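Local coordinates for protein decapping nuclease RAI1 (Scheffersomyces stipitis, PDB 5BTO) that removes the NAD cap from the 5' end of RNAs, using a divalent metal cation, and binds and stimulates the exoribonuclease RAT1, at residues K258-L263 against V291-R296; S65-A70 against S299-D304; G234-V239 against S252-L257; A70-F75 against C178-Y183. All blocks are in the same frame, centred on the assembly; numbering follows the deposited sequence.

Contact 1: K258-L263 against V291-R296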
loop_
_atom_site.group_PDB
_atom_site.type_symbol
_atom_site.label_atom_id
_atom_site.label_comp_id
_atom_site.label_asym_id
_atom_site.label_seq_id
_atom_site.Cartn_x
_atom_site.Cartn_y
_atom_site.Cartn_z
ATOM N N LYS A 258 33.988 4.994 1.015
ATOM C CA LYS A 258 33.394 4.362 2.190
ATOM C C LYS A 258 34.356 3.351 2.781
ATOM O O LYS A 258 35.298 2.922 2.110
ATOM C CB LYS A 258 32.105 3.632 1.802
ATOM C CG LYS A 258 31.068 4.467 1.102
ATOM C CD LYS A 258 30.375 5.407 2.057
ATOM C CE LYS A 258 29.070 5.919 1.440
ATOM N NZ LYS A 258 28.534 7.123 2.140
ATOM N N THR A 259 34.096 2.948 4.022
ATOM C CA THR A 259 34.877 1.899 4.671
ATOM C C THR A 259 33.974 0.876 5.340
ATOM O O THR A 259 32.825 1.168 5.678
ATOM C CB THR A 259 35.799 2.462 5.764
ATOM O OG1 THR A 259 35.003 2.960 6.847
ATOM C CG2 THR A 259 36.681 3.569 5.215
ATOM N N THR A 260 34.508 -0.321 5.549
ATOM C CA THR A 260 33.781 -1.360 6.252
ATOM C C THR A 260 34.791 -2.405 6.717
ATOM O O THR A 260 35.944 -2.385 6.287
ATOM C CB THR A 260 32.704 -1.996 5.345
ATOM O OG1 THR A 260 31.778 -2.762 6.135
ATOM C CG2 THR A 260 33.348 -2.879 4.283
ATOM N N ARG A 261 34.371 -3.305 7.602
ATOM C CA ARG A 261 35.268 -4.348 8.084
ATOM C C ARG A 261 35.503 -5.388 6.992
ATOM O O ARG A 261 34.617 -5.646 6.175
ATOM C CB ARG A 261 34.681 -5.007 9.338
ATOM C CG ARG A 261 35.560 -6.083 9.959
ATOM C CD ARG A 261 35.053 -6.502 11.324
ATOM N NE ARG A 261 35.875 -7.572 11.886
ATOM C CZ ARG A 261 35.758 -8.029 13.129
ATOM N NH1 ARG A 261 34.859 -7.500 13.948
ATOM N NH2 ARG A 261 36.545 -9.011 13.556
ATOM N N ILE A 262 36.701 -5.969 6.967
ATOM C CA ILE A 262 36.993 -7.069 6.053
ATOM C C ILE A 262 35.948 -8.170 6.168
ATOM O O ILE A 262 35.364 -8.373 7.233
ATOM C CB ILE A 262 38.392 -7.677 6.298
ATOM C CG1 ILE A 262 38.575 -8.051 7.765
ATOM C CG2 ILE A 262 39.479 -6.699 5.872
ATOM C CD1 ILE A 262 39.943 -8.690 8.054
ATOM N N LEU A 263 35.720 -8.867 5.057
ATOM C CA LEU A 263 34.656 -9.855 4.952
ATOM C C LEU A 263 35.158 -11.231 5.372
ATOM O O LEU A 263 35.388 -12.099 4.537
ATOM C CB LEU A 263 34.133 -9.909 3.517
ATOM C CG LEU A 263 33.661 -8.582 2.919
ATOM C CD1 LEU A 263 33.095 -8.780 1.509
ATOM C CD2 LEU A 263 32.618 -7.945 3.825
ATOM N N VAL A 291 32.191 4.238 -6.700
ATOM C CA VAL A 291 32.340 4.153 -5.262
ATOM C C VAL A 291 33.584 3.338 -4.934
ATOM O O VAL A 291 33.793 2.268 -5.514
ATOM C CB VAL A 291 31.167 3.388 -4.617
ATOM C CG1 VAL A 291 31.346 3.343 -3.110
ATOM C CG2 VAL A 291 29.842 3.999 -4.996
ATOM N N VAL A 292 34.389 3.813 -3.991
ATOM C CA VAL A 292 35.494 2.986 -3.490
ATOM C C VAL A 292 35.238 2.584 -2.046
ATOM O O VAL A 292 34.984 3.437 -1.196
ATOM C CB VAL A 292 36.860 3.711 -3.583
ATOM C CG1 VAL A 292 37.899 2.991 -2.726
ATOM C CG2 VAL A 292 37.321 3.780 -5.029
ATOM N N TYR A 293 35.301 1.284 -1.767
ATOM C CA TYR A 293 35.267 0.801 -0.389
ATOM C C TYR A 293 36.656 0.408 0.085
ATOM O O TYR A 293 37.367 -0.337 -0.594
ATOM C CB TYR A 293 34.335 -0.408 -0.236
ATOM C CG TYR A 293 32.968 -0.042 0.271
ATOM C CD1 TYR A 293 32.717 0.067 1.638
ATOM C CD2 TYR A 293 31.933 0.212 -0.616
ATOM C CE1 TYR A 293 31.452 0.409 2.101
ATOM C CE2 TYR A 293 30.676 0.565 -0.167
ATOM C CZ TYR A 293 30.444 0.664 1.189
ATOM O OH TYR A 293 29.187 1.006 1.633
ATOM N N GLY A 294 37.035 0.910 1.252
ATOM C CA GLY A 294 38.234 0.434 1.934
ATOM C C GLY A 294 37.835 -0.571 2.999
ATOM O O GLY A 294 36.909 -0.330 3.774
ATOM N N PHE A 295 38.522 -1.710 3.016
ATOM C CA PHE A 295 38.210 -2.795 3.940
ATOM C C PHE A 295 39.287 -2.878 5.013
ATOM O O PHE A 295 40.471 -2.980 4.701
ATOM C CB PHE A 295 38.118 -4.123 3.180
ATOM C CG PHE A 295 36.983 -4.185 2.190
ATOM C CD1 PHE A 295 37.140 -3.702 0.897
ATOM C CD2 PHE A 295 35.750 -4.719 2.560
ATOM C CE1 PHE A 295 36.081 -3.751 -0.016
ATOM C CE2 PHE A 295 34.694 -4.771 1.658
ATOM C CZ PHE A 295 34.861 -4.292 0.368
ATOM N N ARG A 296 38.881 -2.835 6.279
ATOM C CA ARG A 296 39.853 -2.761 7.368
ATOM C C ARG A 296 39.653 -3.870 8.385
ATOM O O ARG A 296 38.550 -4.388 8.527
ATOM C CB ARG A 296 39.792 -1.387 8.046
ATOM C CG ARG A 296 38.387 -0.959 8.453
ATOM C CD ARG A 296 38.239 -0.969 9.964
ATOM N NE ARG A 296 36.844 -0.985 10.387
ATOM C CZ ARG A 296 36.372 -1.754 11.365
ATOM N NH1 ARG A 296 37.184 -2.577 12.017
ATOM N NH2 ARG A 296 35.084 -1.710 11.684
HETATM O O HOH W 1 35.749 1.248 9.360
#
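In this parallel pairing, strands 254-261 and 290-296 are the two strands of a beta-alpha-beta crossover whose connection is helix 266-286. Side chains alternate between the faces, and Lys258, Thr260, Tyr293 and Phe295 share the one turned to that helix. Lys258 and Tyr293 cross obliquely, with the methylene CB of Lys258 over the ring face, 3.5 Å from its centroid. A bend at chi2 (-74°) then leads the lysine away, and its NZ forms a salt bridge with Glu256 and a hydrogen bond with Gln282; a long aliphatic stem ending in a charge suits a residue that both binds substrate and covers a ring. Thr260 lies alongside Phe295, pointing the same way: OG1 is anti to the backbone N and bonds to Lys275, which leaves CG2 in the crowded position, 3.5 Å from Phe295 CD2. Phe272 of the helix meets both rings edge-to-face. Gly294 keeps the other face low beside Thr259. Arg296, bent at chi2, carries its guanidinium back so that CB of Arg261 lies over one of its faces. Five backbone hydrogen bonds bind the strands. In the last, Ile262 N donates to Arg296 O, 2.9 Å away, from 37° out of the carbonyl plane.

Contact 2: S65-A70 against S299-D304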
loop_
_atom_site.group_PDB
_atom_site.type_symbol
_atom_site.label_atom_id
_atom_site.label_comp_id
_atom_site.label_asym_id
_atom_site.label_seq_id
_atom_site.Cartn_x
_atom_site.Cartn_y
_atom_site.Cartn_z
ATOM N N SER A 65 51.143 -1.163 8.018
ATOM C CA SER A 65 50.770 -0.508 6.766
ATOM C C SER A 65 50.033 0.804 7.016
ATOM O O SER A 65 50.584 1.726 7.616
ATOM C CB SER A 65 49.926 -1.446 5.897
ATOM O OG SER A 65 48.784 -1.918 6.593
ATOM N N ILE A 66 48.793 0.892 6.543
ATOM C CA ILE A 66 47.980 2.086 6.754
ATOM C C ILE A 66 46.971 1.875 7.878
ATOM O O ILE A 66 46.072 1.042 7.774
ATOM C CB ILE A 66 47.235 2.500 5.478
ATOM C CG1 ILE A 66 48.232 2.841 4.367
ATOM C CG2 ILE A 66 46.319 3.675 5.768
ATOM C CD1 ILE A 66 47.575 3.149 3.034
ATOM N N ASP A 67 47.128 2.653 8.942
ATOM C CA ASP A 67 46.341 2.490 10.160
ATOM C C ASP A 67 45.231 3.537 10.190
ATOM O O ASP A 67 45.490 4.728 10.373
ATOM C CB ASP A 67 47.260 2.631 11.384
ATOM C CG ASP A 67 46.543 2.364 12.697
ATOM O OD1 ASP A 67 45.296 2.345 12.704
ATOM O OD2 ASP A 67 47.231 2.184 13.726
ATOM N N LEU A 68 43.993 3.090 10.009
ATOM C CA LEU A 68 42.867 4.016 9.893
ATOM C C LEU A 68 42.349 4.546 11.227
ATOM O O LEU A 68 41.451 5.380 11.250
ATOM C CB LEU A 68 41.722 3.393 9.089
ATOM C CG LEU A 68 42.017 3.097 7.619
ATOM C CD1 LEU A 68 40.827 2.419 6.980
ATOM C CD2 LEU A 68 42.381 4.372 6.870
ATOM N N GLN A 69 42.896 4.069 12.339
ATOM C CA GLN A 69 42.563 4.684 13.619
ATOM C C GLN A 69 43.683 5.612 14.082
ATOM O O GLN A 69 43.602 6.203 15.158
ATOM C CB GLN A 69 42.242 3.639 14.693
ATOM C CG GLN A 69 43.432 2.810 15.146
ATOM C CD GLN A 69 43.151 2.050 16.427
ATOM O OE1 GLN A 69 42.473 2.554 17.320
ATOM N NE2 GLN A 69 43.665 0.830 16.522
ATOM N N ALA A 70 44.722 5.748 13.262
ATOM C CA ALA A 70 45.853 6.601 13.615
ATOM C C ALA A 70 45.466 8.077 13.576
ATOM O O ALA A 70 44.745 8.520 12.679
ATOM C CB ALA A 70 47.038 6.333 12.698
ATOM N N SER A 299 42.283 -4.191 13.912
ATOM C CA SER A 299 43.255 -3.200 14.352
ATOM C C SER A 299 43.163 -1.954 13.487
ATOM O O SER A 299 43.975 -1.040 13.606
ATOM C CB SER A 299 44.669 -3.777 14.325
ATOM O OG SER A 299 44.805 -4.804 15.288
ATOM N N PHE A 300 42.160 -1.934 12.618
ATOM C CA PHE A 300 41.887 -0.796 11.744
ATOM C C PHE A 300 42.932 -0.617 10.641
ATOM O O PHE A 300 43.022 0.451 10.033
ATOM C CB PHE A 300 41.709 0.496 12.553
ATOM C CG PHE A 300 40.417 0.560 13.324
ATOM C CD1 PHE A 300 39.241 0.959 12.703
ATOM C CD2 PHE A 300 40.379 0.232 14.670
ATOM C CE1 PHE A 300 38.053 1.024 13.405
ATOM C CE2 PHE A 300 39.192 0.296 15.382
ATOM C CZ PHE A 300 38.026 0.692 14.748
ATOM N N PHE A 301 43.716 -1.662 10.380
ATOM C CA PHE A 301 44.613 -1.647 9.228
ATOM C C PHE A 301 43.812 -1.796 7.942
ATOM O O PHE A 301 42.930 -2.649 7.838
ATOM C CB PHE A 301 45.664 -2.759 9.318
ATOM C CG PHE A 301 46.729 -2.503 10.340
ATOM C CD1 PHE A 301 47.669 -1.503 10.143
ATOM C CD2 PHE A 301 46.793 -3.259 11.495
ATOM C CE1 PHE A 301 48.655 -1.259 11.086
ATOM C CE2 PHE A 301 47.772 -3.022 12.441
ATOM C CZ PHE A 301 48.707 -2.022 12.237
ATOM N N LEU A 302 44.119 -0.953 6.965
ATOM C CA LEU A 302 43.510 -1.053 5.642
ATOM C C LEU A 302 44.106 -2.242 4.903
ATOM O O LEU A 302 45.309 -2.265 4.626
ATOM C CB LEU A 302 43.767 0.227 4.854
ATOM C CG LEU A 302 43.196 0.296 3.444
ATOM C CD1 LEU A 302 41.667 0.262 3.484
ATOM C CD2 LEU A 302 43.673 1.569 2.779
ATOM N N ARG A 303 43.272 -3.228 4.591
ATOM C CA ARG A 303 43.750 -4.469 3.984
ATOM C C ARG A 303 43.413 -4.577 2.502
ATOM O O ARG A 303 44.151 -5.185 1.731
ATOM C CB ARG A 303 43.176 -5.677 4.727
ATOM C CG ARG A 303 43.591 -5.758 6.177
ATOM C CD ARG A 303 45.081 -6.075 6.289
ATOM N NE ARG A 303 45.514 -6.202 7.676
ATOM C CZ ARG A 303 46.773 -6.411 8.046
ATOM N NH1 ARG A 303 47.732 -6.511 7.131
ATOM N NH2 ARG A 303 47.081 -6.515 9.332
ATOM N N ASP A 304 42.288 -3.997 2.099
ATOM C CA ASP A 304 41.885 -4.076 0.703
ATOM C C ASP A 304 41.084 -2.857 0.298
ATOM O O ASP A 304 40.457 -2.217 1.137
ATOM C CB ASP A 304 41.084 -5.355 0.440
ATOM C CG ASP A 304 41.971 -6.586 0.335
ATOM O OD1 ASP A 304 43.013 -6.519 -0.358
ATOM O OD2 ASP A 304 41.638 -7.615 0.954
HETATM O O HOH W 2 47.388 -0.420 4.415
HETATM O O HOH W 3 46.337 -0.229 14.889
#
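Gln69 lies across Phe300 at about a right angle, its CB 3.8 Å from ring atom CG and its amide plane turned 51° from the ring. CG of the glutamine takes the crowded position between backbone N and carbonyl carbon (chi1 69°), and the extended chain beyond it carries NE2 to a weak hydrogen bond with Ser299 O. The other side of the amide, OE1, has a weak bond from Arg177 of helix 169-188. An alanine here would remove the amide and the stem beyond CB that crosses Phe300, and would probably leave that ring less well covered and the Ser299 carbonyl with one donor fewer. The backbones are joined by a single bridge at Asp67 and Phe301, with two bonds: Leu302 N to Ile66 O, 2.9 Å and nearly along the C=O axis, and Leu68 N to Phe300 O, 2.8 Å. Asp67 suits the first position of the type I turn to Ala70, because its OD1 accepts from Gln69 N in an Asx turn. Beside the bridge, Leu68 CD1 meets Leu302 CD1 at 4.2 Å. A water donates to both Asp67 OD2 and Ser299 O, joining these polar groups, while backbone bonds and leucines secure the loop to segment 299-304.

Contact 3: G234-V239 against S252-L257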
loop_
_atom_site.group_PDB
_atom_site.type_symbol
_atom_site.label_atom_id
_atom_site.label_comp_id
_atom_site.label_asym_id
_atom_site.label_seq_id
_atom_site.Cartn_x
_atom_site.Cartn_y
_atom_site.Cartn_z
ATOM N N GLY A 234 23.498 17.037 -2.002
ATOM C CA GLY A 234 24.201 15.918 -1.412
ATOM C C GLY A 234 25.697 16.123 -1.292
ATOM O O GLY A 234 26.333 16.624 -2.220
ATOM N N GLU A 235 26.263 15.722 -0.158
ATOM C CA GLU A 235 27.720 15.741 -0.005
ATOM C C GLU A 235 28.389 14.783 -0.978
ATOM O O GLU A 235 27.913 13.665 -1.206
ATOM C CB GLU A 235 28.154 15.402 1.426
ATOM C CG GLU A 235 29.670 15.590 1.625
ATOM C CD GLU A 235 30.158 15.291 3.026
ATOM O OE1 GLU A 235 29.325 14.941 3.885
ATOM O OE2 GLU A 235 31.388 15.402 3.266
ATOM N N VAL A 236 29.511 15.234 -1.534
ATOM C CA VAL A 236 30.301 14.457 -2.478
ATOM C C VAL A 236 31.708 14.352 -1.917
ATOM O O VAL A 236 32.278 15.348 -1.455
ATOM C CB VAL A 236 30.315 15.147 -3.862
ATOM C CG1 VAL A 236 31.468 14.628 -4.737
ATOM C CG2 VAL A 236 28.947 14.986 -4.556
ATOM N N ASP A 237 32.269 13.146 -1.936
ATOM C CA ASP A 237 33.528 12.909 -1.237
ATOM C C ASP A 237 34.750 13.407 -2.007
ATOM O O ASP A 237 35.634 14.028 -1.423
ATOM C CB ASP A 237 33.694 11.432 -0.876
ATOM C CG ASP A 237 32.640 10.958 0.111
ATOM O OD1 ASP A 237 32.197 11.795 0.926
ATOM O OD2 ASP A 237 32.255 9.769 0.072
ATOM N N CYS A 238 34.793 13.149 -3.308
ATOM C CA CYS A 238 35.948 13.560 -4.100
ATOM C C CYS A 238 35.681 13.508 -5.597
ATOM O O CYS A 238 34.643 13.027 -6.051
ATOM C CB CYS A 238 37.172 12.689 -3.752
ATOM S SG CYS A 238 37.125 11.018 -4.396
ATOM N N VAL A 239 36.639 14.029 -6.358
ATOM C CA VAL A 239 36.669 13.898 -7.802
ATOM C C VAL A 239 37.660 12.787 -8.130
ATOM O O VAL A 239 38.734 12.732 -7.531
ATOM C CB VAL A 239 37.148 15.224 -8.434
ATOM C CG1 VAL A 239 37.454 15.059 -9.906
ATOM C CG2 VAL A 239 36.075 16.292 -8.228
ATOM N N SER A 252 29.588 12.909 -13.411
ATOM C CA SER A 252 30.261 11.694 -13.844
ATOM C C SER A 252 31.708 11.659 -13.390
ATOM O O SER A 252 32.359 10.632 -13.512
ATOM C CB SER A 252 30.183 11.539 -15.364
ATOM O OG SER A 252 31.013 12.481 -16.026
ATOM N N HIS A 253 32.199 12.781 -12.859
ATOM C CA HIS A 253 33.589 12.885 -12.397
ATOM C C HIS A 253 33.748 12.755 -10.882
ATOM O O HIS A 253 34.865 12.816 -10.349
ATOM C CB HIS A 253 34.203 14.193 -12.895
ATOM C CG HIS A 253 34.251 14.290 -14.382
ATOM N ND1 HIS A 253 35.307 13.792 -15.120
ATOM C CD2 HIS A 253 33.379 14.813 -15.276
ATOM C CE1 HIS A 253 35.083 14.012 -16.404
ATOM N NE2 HIS A 253 33.924 14.635 -16.525
ATOM N N TYR A 254 32.631 12.554 -10.190
ATOM C CA TYR A 254 32.630 12.432 -8.734
ATOM C C TYR A 254 32.717 10.971 -8.295
ATOM O O TYR A 254 32.398 10.063 -9.055
ATOM C CB TYR A 254 31.342 13.015 -8.150
ATOM C CG TYR A 254 31.193 14.512 -8.256
ATOM C CD1 TYR A 254 32.301 15.350 -8.313
ATOM C CD2 TYR A 254 29.930 15.094 -8.267
ATOM C CE1 TYR A 254 32.143 16.730 -8.395
ATOM C CE2 TYR A 254 29.766 16.467 -8.347
ATOM C CZ TYR A 254 30.876 17.280 -8.409
ATOM O OH TYR A 254 30.716 18.640 -8.484
ATOM N N MET A 255 33.144 10.754 -7.060
ATOM C CA MET A 255 33.257 9.396 -6.527
ATOM C C MET A 255 32.957 9.420 -5.032
ATOM O O MET A 255 33.248 10.399 -4.344
ATOM C CB MET A 255 34.665 8.823 -6.810
ATOM C CG MET A 255 34.805 7.318 -6.535
ATOM S SD MET A 255 36.273 6.576 -7.309
ATOM C CE MET A 255 37.522 7.615 -6.568
ATOM N N GLU A 256 32.341 8.349 -4.540
ATOM C CA GLU A 256 32.079 8.182 -3.122
ATOM C C GLU A 256 33.182 7.339 -2.484
ATOM O O GLU A 256 33.725 6.444 -3.129
ATOM C CB GLU A 256 30.733 7.476 -2.952
ATOM C CG GLU A 256 30.271 7.315 -1.525
ATOM C CD GLU A 256 29.523 8.532 -1.027
ATOM O OE1 GLU A 256 29.213 9.414 -1.853
ATOM O OE2 GLU A 256 29.243 8.602 0.187
ATOM N N LEU A 257 33.503 7.621 -1.226
ATOM C CA LEU A 257 34.511 6.849 -0.480
ATOM C C LEU A 257 33.908 6.310 0.815
ATOM O O LEU A 257 33.405 7.075 1.629
ATOM C CB LEU A 257 35.703 7.739 -0.134
ATOM C CG LEU A 257 36.400 8.385 -1.328
ATOM C CD1 LEU A 257 37.492 9.337 -0.872
ATOM C CD2 LEU A 257 36.961 7.306 -2.240
HETATM O O HOH W 4 27.693 11.530 -2.960
HETATM O O HOH W 5 29.278 11.618 0.791
#
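Tyr254 anchors the dense half of this contact. Val236 crosses it at about a right angle, placing CG1 over one ring face, 3.8 Å from the centroid, while CG2 of Val239 sits at the ring edge in its plane; branched side chains fill both positions compactly. The phenol hydroxyl is bonded to Glu28 and Tyr217. Cys238 and Met255 form an antiparallel hydrogen-bonded pair, with Met255 N giving a 2.9 Å bond to Cys238 O and a weak bond returning from Cys238 N to Met255 O. The small thiol of Cys238 fits against Leu257, SG to CD1 3.9 Å. The other part is acidic and holds waters, one donating to Glu235 O and Glu256 OE1. Asp237 OD2 accepts a 2.8 Å, almost straight bond from Leu257 N with its anti lone pair, which helps to fix the carboxylate's rotation. Glu256, bent at chi2 (86°), brings OE2 to 3.2 Å from Asp237 OD2. Such carboxylates would probably raise one another's proton affinity, an effect that Lys258, salt-bridged to OE2, and a bound metal are likely to offset. Asp237, Glu256, Leu257 (probably through its backbone carbonyl) and nearby Glu186 bind the divalent metal: the acidic site of the PD-(D/E)XK nuclease fold.

Contact 4: A70-F75 against C178-Y183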
loop_
_atom_site.group_PDB
_atom_site.type_symbol
_atom_site.label_atom_id
_atom_site.label_comp_id
_atom_site.label_asym_id
_atom_site.label_seq_id
_atom_site.Cartn_x
_atom_site.Cartn_y
_atom_site.Cartn_z
ATOM N N ALA A 70 44.722 5.748 13.262
ATOM C CA ALA A 70 45.853 6.601 13.615
ATOM C C ALA A 70 45.466 8.077 13.576
ATOM O O ALA A 70 44.745 8.520 12.679
ATOM C CB ALA A 70 47.038 6.333 12.698
ATOM N N GLY A 71 45.953 8.835 14.552
ATOM C CA GLY A 71 45.634 10.246 14.645
ATOM C C GLY A 71 44.276 10.499 15.270
ATOM O O GLY A 71 43.809 11.636 15.321
ATOM N N TYR A 72 43.640 9.438 15.754
ATOM C CA TYR A 72 42.297 9.546 16.315
ATOM C C TYR A 72 42.207 10.608 17.405
ATOM O O TYR A 72 41.190 11.292 17.539
ATOM C CB TYR A 72 41.830 8.197 16.861
ATOM C CG TYR A 72 40.557 8.284 17.671
ATOM C CD1 TYR A 72 39.330 8.495 17.055
ATOM C CD2 TYR A 72 40.581 8.150 19.051
ATOM C CE1 TYR A 72 38.163 8.574 17.793
ATOM C CE2 TYR A 72 39.419 8.231 19.798
ATOM C CZ TYR A 72 38.214 8.443 19.164
ATOM O OH TYR A 72 37.054 8.523 19.903
ATOM N N ALA A 73 43.284 10.742 18.170
ATOM C CA ALA A 73 43.334 11.651 19.309
ATOM C C ALA A 73 43.021 13.099 18.942
ATOM O O ALA A 73 42.555 13.871 19.782
ATOM C CB ALA A 73 44.698 11.562 19.986
ATOM N N LYS A 74 43.278 13.465 17.690
ATOM C CA LYS A 74 43.148 14.856 17.271
ATOM C C LYS A 74 41.924 15.090 16.392
ATOM O O LYS A 74 41.758 16.177 15.840
ATOM C CB LYS A 74 44.398 15.302 16.513
ATOM C CG LYS A 74 45.715 14.946 17.178
ATOM C CD LYS A 74 46.866 15.224 16.224
ATOM C CE LYS A 74 46.529 14.719 14.824
ATOM N NZ LYS A 74 47.539 15.115 13.803
ATOM N N PHE A 75 41.072 14.078 16.261
ATOM C CA PHE A 75 39.881 14.203 15.421
ATOM C C PHE A 75 39.110 15.464 15.787
ATOM O O PHE A 75 38.688 15.634 16.930
ATOM C CB PHE A 75 38.983 12.972 15.559
ATOM C CG PHE A 75 37.787 12.978 14.638
ATOM C CD1 PHE A 75 37.884 13.474 13.346
ATOM C CD2 PHE A 75 36.570 12.459 15.058
ATOM C CE1 PHE A 75 36.792 13.466 12.501
ATOM C CE2 PHE A 75 35.474 12.446 14.214
ATOM C CZ PHE A 75 35.586 12.952 12.934
ATOM N N CYS A 178 35.394 3.488 14.818
ATOM C CA CYS A 178 34.847 3.100 13.519
ATOM C C CYS A 178 34.365 4.324 12.737
ATOM O O CYS A 178 34.563 4.418 11.526
ATOM C CB CYS A 178 33.705 2.092 13.680
ATOM S SG CYS A 178 34.213 0.407 14.122
ATOM N N GLU A 179 33.731 5.264 13.432
ATOM C CA GLU A 179 33.257 6.485 12.780
ATOM C C GLU A 179 34.441 7.301 12.277
ATOM O O GLU A 179 34.426 7.823 11.164
ATOM C CB GLU A 179 32.418 7.333 13.742
ATOM C CG GLU A 179 31.820 8.574 13.082
ATOM C CD GLU A 179 31.310 9.604 14.081
ATOM O OE1 GLU A 179 30.609 10.547 13.653
ATOM O OE2 GLU A 179 31.614 9.478 15.286
ATOM N N PHE A 180 35.467 7.412 13.113
ATOM C CA PHE A 180 36.668 8.150 12.752
ATOM C C PHE A 180 37.340 7.556 11.521
ATOM O O PHE A 180 37.775 8.287 10.629
ATOM C CB PHE A 180 37.655 8.171 13.921
ATOM C CG PHE A 180 39.005 8.720 13.561
ATOM C CD1 PHE A 180 39.224 10.089 13.521
ATOM C CD2 PHE A 180 40.058 7.870 13.260
ATOM C CE1 PHE A 180 40.468 10.600 13.192
ATOM C CE2 PHE A 180 41.303 8.374 12.926
ATOM C CZ PHE A 180 41.507 9.742 12.887
ATOM N N SER A 181 37.419 6.228 11.481
ATOM C CA SER A 181 38.108 5.521 10.406
ATOM C C SER A 181 37.610 5.895 9.006
ATOM O O SER A 181 38.382 5.877 8.052
ATOM C CB SER A 181 38.046 4.002 10.624
ATOM O OG SER A 181 36.739 3.487 10.415
ATOM N N GLY A 182 36.330 6.233 8.885
ATOM C CA GLY A 182 35.771 6.629 7.602
ATOM C C GLY A 182 36.346 7.959 7.145
ATOM O O GLY A 182 36.751 8.114 5.989
ATOM N N TYR A 183 36.384 8.922 8.061
ATOM C CA TYR A 183 36.990 10.216 7.780
ATOM C C TYR A 183 38.496 10.093 7.553
ATOM O O TYR A 183 39.057 10.795 6.712
ATOM C CB TYR A 183 36.698 11.212 8.908
ATOM C CG TYR A 183 35.223 11.497 9.100
ATOM C CD1 TYR A 183 34.539 12.335 8.234
ATOM C CD2 TYR A 183 34.515 10.922 10.147
ATOM C CE1 TYR A 183 33.191 12.596 8.403
ATOM C CE2 TYR A 183 33.163 11.176 10.323
ATOM C CZ TYR A 183 32.509 12.014 9.449
ATOM O OH TYR A 183 31.167 12.276 9.617
#
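Three rings leave their backbones with CG anti to N: Tyr72 (chi1 170°), Phe75 (-175°) and Phe180 (171°). These torsions bring Tyr72 and Phe75 of the loop to Phe180 on the helix, the centre of an aromatic cluster completed by Tyr183. Tyr72 presents its edge to the face of Phe180 in a T-shaped pair, centroids 5.3 Å apart, with CD1 3.5 Å from Phe180 CG. Its own CA also lies over the Phe180 ring, 3.7 Å from the centroid. Phe180 in turn points its edge at the face of Phe75, an offset edge-to-face pair in which CD1 comes within 3.4 Å of Phe75 CG. Flat rings suit this place since each can offer both a face and an edge. At the far rim of Phe180, CE2 lies 3.5 Å from Ala70 O in the ring plane. An alanine here would remove the ring whose face takes Tyr72 and whose edge meets Phe75, and would probably loosen the loop from the helix. Phe75 also reaches Tyr183 through its tip, CZ to CD2 3.6 Å. The cluster thus joins helix 169-188 to the loop between strand 54-55 and helix 87-101, with Val211 of another loop touching Phe75, Phe180 and Tyr183.

Overall arrangement
Contacts 1 and 3 share strand 254-261 and belong to one four-stranded sheet; their centres are 16 Å apart, and Val292 N of contact 1 makes a probable hydrogen bond of 2.8 Å to Glu256 O of contact 3. The metal ligands of contact 3 are followed directly on the strand by the substrate-binding Lys258 of contact 1. Contact 2 adds the next strand, its centre 11 Å from that of contact 1, and meets contact 4 at Ala70, so one loop touches both the segment leading into the edge strand 302-309 and helix 169-188. That helix also carries the metal ligand Glu186, about 4 Å from Tyr183 between side chains. Contacts 2 and 3 stay about 10 Å apart at their nearest atoms.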